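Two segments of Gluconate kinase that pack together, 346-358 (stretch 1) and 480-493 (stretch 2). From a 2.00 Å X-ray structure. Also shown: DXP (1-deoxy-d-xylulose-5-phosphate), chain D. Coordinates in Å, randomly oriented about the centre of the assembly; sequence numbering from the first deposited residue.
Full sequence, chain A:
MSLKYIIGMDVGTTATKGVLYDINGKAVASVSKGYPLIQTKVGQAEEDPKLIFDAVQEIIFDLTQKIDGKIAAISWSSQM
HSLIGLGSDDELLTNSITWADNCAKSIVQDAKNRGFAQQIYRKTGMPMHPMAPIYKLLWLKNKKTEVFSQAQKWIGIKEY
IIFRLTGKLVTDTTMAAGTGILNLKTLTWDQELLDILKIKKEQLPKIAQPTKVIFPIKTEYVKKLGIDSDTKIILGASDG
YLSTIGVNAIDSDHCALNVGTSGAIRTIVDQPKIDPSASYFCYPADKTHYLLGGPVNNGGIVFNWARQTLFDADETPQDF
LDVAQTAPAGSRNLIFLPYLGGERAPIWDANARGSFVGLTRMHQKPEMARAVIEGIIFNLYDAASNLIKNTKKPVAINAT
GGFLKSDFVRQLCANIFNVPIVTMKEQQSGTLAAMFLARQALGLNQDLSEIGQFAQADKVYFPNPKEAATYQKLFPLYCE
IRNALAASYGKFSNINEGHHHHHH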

# COMPACT_ATOMS: atom_id res chain seq x y z
N PRO A 346 5.36 -16.54 6.69
CA PRO A 346 6.73 -16.90 6.28
C PRO A 346 7.84 -15.89 6.63
O PRO A 346 9.01 -16.26 6.54
CB PRO A 346 6.59 -17.01 4.77
CG PRO A 346 5.67 -15.88 4.44
CD PRO A 346 4.68 -15.79 5.61
N ILE A 347 7.50 -14.67 7.03
CA ILE A 347 8.54 -13.64 7.20
C ILE A 347 9.12 -13.50 8.63
O ILE A 347 10.18 -12.91 8.81
CB ILE A 347 8.08 -12.26 6.70
CG1 ILE A 347 6.85 -11.79 7.47
CG2 ILE A 347 7.77 -12.30 5.21
CD1 ILE A 347 6.54 -10.31 7.25
N TRP A 348 8.41 -14.01 9.63
CA TRP A 348 8.88 -13.98 11.01
C TRP A 348 9.38 -12.58 11.40
O TRP A 348 10.53 -12.39 11.78
CB TRP A 348 9.96 -15.06 11.26
CG TRP A 348 9.40 -16.46 11.10
CD1 TRP A 348 9.50 -17.28 10.00
CD2 TRP A 348 8.62 -17.19 12.06
NE1 TRP A 348 8.84 -18.47 10.22
CE2 TRP A 348 8.29 -18.44 11.48
CE3 TRP A 348 8.17 -16.91 13.36
CZ2 TRP A 348 7.52 -19.40 12.15
CZ3 TRP A 348 7.42 -17.86 14.02
CH2 TRP A 348 7.10 -19.10 13.41
N ASP A 349 8.48 -11.61 11.29
CA ASP A 349 8.79 -10.23 11.67
C ASP A 349 7.61 -9.68 12.45
O ASP A 349 6.56 -9.38 11.88
CB ASP A 349 9.04 -9.39 10.42
CG ASP A 349 9.35 -7.93 10.74
OD1 ASP A 349 9.18 -7.54 11.91
OD2 ASP A 349 9.75 -7.19 9.82
N ALA A 350 7.74 -9.58 13.76
CA ALA A 350 6.63 -9.14 14.59
C ALA A 350 6.27 -7.68 14.34
O ALA A 350 5.21 -7.24 14.76
CB ALA A 350 6.96 -9.35 16.05
N ASN A 351 7.13 -6.93 13.68
CA ASN A 351 6.87 -5.51 13.45
C ASN A 351 6.26 -5.22 12.09
O ASN A 351 5.91 -4.08 11.80
CB ASN A 351 8.14 -4.68 13.64
CG ASN A 351 8.75 -4.90 14.99
OD1 ASN A 351 8.05 -4.90 16.00
ND2 ASN A 351 10.06 -5.13 15.02
N ALA A 352 6.13 -6.25 11.26
CA ALA A 352 5.60 -6.06 9.91
C ALA A 352 4.23 -5.41 9.93
O ALA A 352 3.49 -5.51 10.91
CB ALA A 352 5.53 -7.38 9.16
N ARG A 353 3.90 -4.71 8.85
CA ARG A 353 2.59 -4.11 8.70
C ARG A 353 2.09 -4.38 7.28
O ARG A 353 2.85 -4.83 6.44
CB ARG A 353 2.65 -2.62 9.02
CG ARG A 353 2.83 -2.34 10.51
CD ARG A 353 3.21 -0.90 10.73
NE ARG A 353 2.47 -0.30 11.82
CZ ARG A 353 2.95 -0.11 13.04
NH1 ARG A 353 4.19 -0.48 13.32
NH2 ARG A 353 2.20 0.45 13.98
N GLY A 354 0.82 -4.12 7.02
CA GLY A 354 0.25 -4.40 5.71
C GLY A 354 0.43 -3.26 4.71
O GLY A 354 0.65 -2.13 5.13
N SER A 355 0.35 -3.57 3.41
CA SER A 355 0.50 -2.57 2.35
C SER A 355 -0.37 -2.91 1.13
O SER A 355 -0.56 -4.09 0.81
CB SER A 355 1.96 -2.48 1.86
OG SER A 355 2.85 -2.19 2.92
N PHE A 356 -0.90 -1.88 0.46
CA PHE A 356 -1.36 -2.01 -0.91
C PHE A 356 -0.29 -1.36 -1.77
O PHE A 356 -0.02 -0.19 -1.57
CB PHE A 356 -2.66 -1.24 -1.16
CG PHE A 356 -3.90 -1.91 -0.61
CD1 PHE A 356 -4.56 -2.89 -1.35
CD2 PHE A 356 -4.43 -1.53 0.62
CE1 PHE A 356 -5.71 -3.50 -0.86
CE2 PHE A 356 -5.58 -2.14 1.13
CZ PHE A 356 -6.21 -3.14 0.40
N VAL A 357 0.29 -2.08 -2.72
CA VAL A 357 1.26 -1.46 -3.62
C VAL A 357 0.93 -1.70 -5.10
O VAL A 357 0.69 -2.83 -5.51
CB VAL A 357 2.72 -1.93 -3.34
CG1 VAL A 357 3.72 -1.25 -4.29
CG2 VAL A 357 3.11 -1.67 -1.89
N GLY A 358 0.93 -0.62 -5.89
CA GLY A 358 0.65 -0.72 -7.32
C GLY A 358 -0.63 -0.05 -7.77
O GLY A 358 -1.19 -0.41 -8.79
C1 DXP D . 3.59 -6.03 18.97
C2 DXP D . 2.21 -6.33 18.29
C3 DXP D . 1.66 -7.76 18.46
C4 DXP D . 2.73 -8.74 17.95
C5 DXP D . 2.45 -10.21 17.54
O2 DXP D . 1.83 -5.63 17.41
O3 DXP D . 0.37 -7.86 17.98
O4 DXP D . 3.52 -8.06 17.03
O5 DXP D . 3.00 -10.66 16.33
P DXP D . 3.78 -12.10 16.04
O2P DXP D . 5.30 -11.98 16.50
O1P DXP D . 2.91 -13.32 16.62
O3P DXP D . 3.96 -12.29 14.65
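Stretch 2, residues 480-493: EIRNALAASYGKFS

Stretch 2 begins within a helix that includes E480 to L485 and later takes up a 3-10 conformation near its end. Stretch 1 begins as loop, turns at D349 to A352, and becomes a strand at G354. Helix and strand run at 119° to each other, their axes 10.3 Å apart at closest approach. From A352 onward the nearest CA atoms pair in reverse order: A352 lies by Y489, S355 by L485 and V357 by I481. No direct hydrogen bond joins them; apolar packing and three bridging waters do.

I347 makes a marginal contact, its CG2 4.5 Å from CG of R482, where the aliphatic part of the arginine offers a surface a branched apolar side chain can meet. OD1 of D349 accepts a hydrogen bond from N of N351 (2.8 Å), bracing the type I turn, which the bond from N of A352 to O of D349 (3.2 Å) closes. Its OD2 lies at the edge of the Y489 ring, 3.6 Å from CD1, and accepts from water 1, which also donates to O of A486.

At N351 the backbone does the work: its O is 3.5 Å from CB of Y489 and receives water 2, which also donates to O of Y489. CA of A352 lies over one face of the Y489 ring, 4.0 Å from the ring centroid in a CH-pi contact, and CB of A352 is 3.9 Å from CD1 of Y489. CA of A352 and CA of Y489 are 5.3 Å apart, and the methyl of alanine adds a small apolar contact to the ring.

R353 starts sideways, but its long side chain brings the guanidinium to stretch 2, where CB of F492 lies over one face, 3.3 Å from NH1. NH1 also makes a weak hydrogen bond to water 2. The backbone O of R353 accepts from water 3, which is also hydrogen-bonded to OG of S355 and OH of Y489, so the buried tyrosine hydroxyl is not left without a partner.

In the strand the side chains alternate. S355 points toward the helix, with OG 3.7 Å from CD1 of L485; F356 points away; V357 points toward it again. There CG2 of V357 meets CG2 of I481 at 3.6 Å and CD1 of L485 at 4.2 Å. I481 and L485, one helical turn apart, present a common apolar face that the compact, branched valine fits. G358 ends the stretch with backbone angles that call for glycine.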

# COMPACT_ATOMS: atom_id res chain seq x y z
N GLU A 480 8.58 -9.51 -4.96
CA GLU A 480 9.41 -8.33 -5.18
C GLU A 480 9.01 -7.22 -4.23
O GLU A 480 9.86 -6.59 -3.62
CB GLU A 480 9.33 -7.85 -6.63
CG GLU A 480 10.21 -8.64 -7.57
CD GLU A 480 11.69 -8.36 -7.36
OE1 GLU A 480 12.04 -7.16 -7.26
OE2 GLU A 480 12.49 -9.32 -7.29
N ILE A 481 7.70 -6.99 -4.08
CA ILE A 481 7.20 -5.91 -3.23
C ILE A 481 7.47 -6.23 -1.75
O ILE A 481 7.89 -5.37 -0.97
CB ILE A 481 5.70 -5.65 -3.46
CG1 ILE A 481 5.43 -5.35 -4.94
CG2 ILE A 481 5.19 -4.53 -2.56
CD1 ILE A 481 6.35 -4.31 -5.56
N ARG A 482 7.27 -7.48 -1.37
CA ARG A 482 7.60 -7.92 -0.01
C ARG A 482 9.09 -7.69 0.29
O ARG A 482 9.45 -7.15 1.35
CB ARG A 482 7.19 -9.38 0.19
CG ARG A 482 7.90 -10.10 1.29
CD ARG A 482 9.00 -10.97 0.70
NE ARG A 482 8.55 -12.34 0.60
CZ ARG A 482 9.09 -13.27 -0.17
NH1 ARG A 482 10.12 -13.01 -0.96
NH2 ARG A 482 8.58 -14.49 -0.15
N ASN A 483 9.94 -8.09 -0.65
CA ASN A 483 11.37 -7.89 -0.50
C ASN A 483 11.72 -6.41 -0.36
O ASN A 483 12.57 -6.04 0.44
CB ASN A 483 12.14 -8.51 -1.68
CG ASN A 483 12.09 -10.04 -1.69
OD1 ASN A 483 11.72 -10.68 -0.70
ND2 ASN A 483 12.46 -10.62 -2.83
N ALA A 484 11.07 -5.58 -1.16
CA ALA A 484 11.42 -4.15 -1.21
C ALA A 484 11.14 -3.49 0.13
O ALA A 484 11.87 -2.60 0.56
CB ALA A 484 10.67 -3.44 -2.32
N LEU A 485 10.09 -3.95 0.80
CA LEU A 485 9.65 -3.36 2.06
C LEU A 485 10.13 -4.09 3.31
O LEU A 485 9.93 -3.60 4.41
CB LEU A 485 8.11 -3.25 2.08
CG LEU A 485 7.54 -2.19 1.12
CD1 LEU A 485 6.04 -2.36 1.00
CD2 LEU A 485 7.90 -0.78 1.62
N ALA A 486 10.74 -5.26 3.14
CA ALA A 486 11.09 -6.11 4.29
C ALA A 486 11.88 -5.36 5.39
O ALA A 486 11.63 -5.54 6.57
CB ALA A 486 11.85 -7.36 3.84
N ALA A 487 12.80 -4.50 4.99
CA ALA A 487 13.62 -3.80 5.98
C ALA A 487 13.02 -2.47 6.45
O ALA A 487 13.67 -1.72 7.18
CB ALA A 487 15.05 -3.60 5.46
N SER A 488 11.78 -2.18 6.08
CA SER A 488 11.23 -0.85 6.35
C SER A 488 10.23 -0.75 7.51
O SER A 488 9.75 0.34 7.82
CB SER A 488 10.62 -0.26 5.06
OG SER A 488 11.62 -0.09 4.06
N TYR A 489 9.94 -1.87 8.18
CA TYR A 489 8.86 -1.90 9.16
C TYR A 489 9.24 -1.32 10.53
O TYR A 489 8.37 -0.80 11.25
CB TYR A 489 8.27 -3.31 9.28
CG TYR A 489 7.72 -3.84 7.97
CD1 TYR A 489 8.12 -5.07 7.48
CD2 TYR A 489 6.82 -3.08 7.21
CE1 TYR A 489 7.63 -5.56 6.28
CE2 TYR A 489 6.31 -3.56 6.00
CZ TYR A 489 6.72 -4.81 5.55
OH TYR A 489 6.25 -5.29 4.36
N GLY A 490 10.52 -1.38 10.89
CA GLY A 490 10.96 -0.95 12.21
C GLY A 490 10.70 0.53 12.37
O GLY A 490 10.46 1.03 13.47
N LYS A 491 10.74 1.21 11.24
CA LYS A 491 10.52 2.64 11.14
C LYS A 491 9.17 3.07 11.73
O LYS A 491 9.07 4.11 12.37
CB LYS A 491 10.63 3.03 9.66
CG LYS A 491 11.49 4.25 9.36
CD LYS A 491 12.84 4.20 10.07
CE LYS A 491 13.76 5.32 9.58
NZ LYS A 491 13.01 6.60 9.37
N PHE A 492 8.12 2.26 11.51
CA PHE A 492 6.76 2.61 11.93
C PHE A 492 6.55 2.70 13.44
O PHE A 492 5.44 2.96 13.90
CB PHE A 492 5.74 1.64 11.31
CG PHE A 492 5.57 1.82 9.84
CD1 PHE A 492 6.43 1.20 8.95
CD2 PHE A 492 4.58 2.67 9.33
CE1 PHE A 492 6.29 1.40 7.57
CE2 PHE A 492 4.44 2.87 7.96
CZ PHE A 492 5.30 2.24 7.08
N SER A 493 7.62 2.51 14.20
CA SER A 493 7.49 2.45 15.65
C SER A 493 8.85 2.41 16.36
O SER A 493 9.80 3.07 15.93
CB SER A 493 6.65 1.22 16.02
OG SER A 493 6.38 1.19 17.40
O HOH W 1 10.40 -7.94 7.22
O HOH W 2 6.47 -1.88 13.16
O HOH W 3 3.73 -4.36 3.83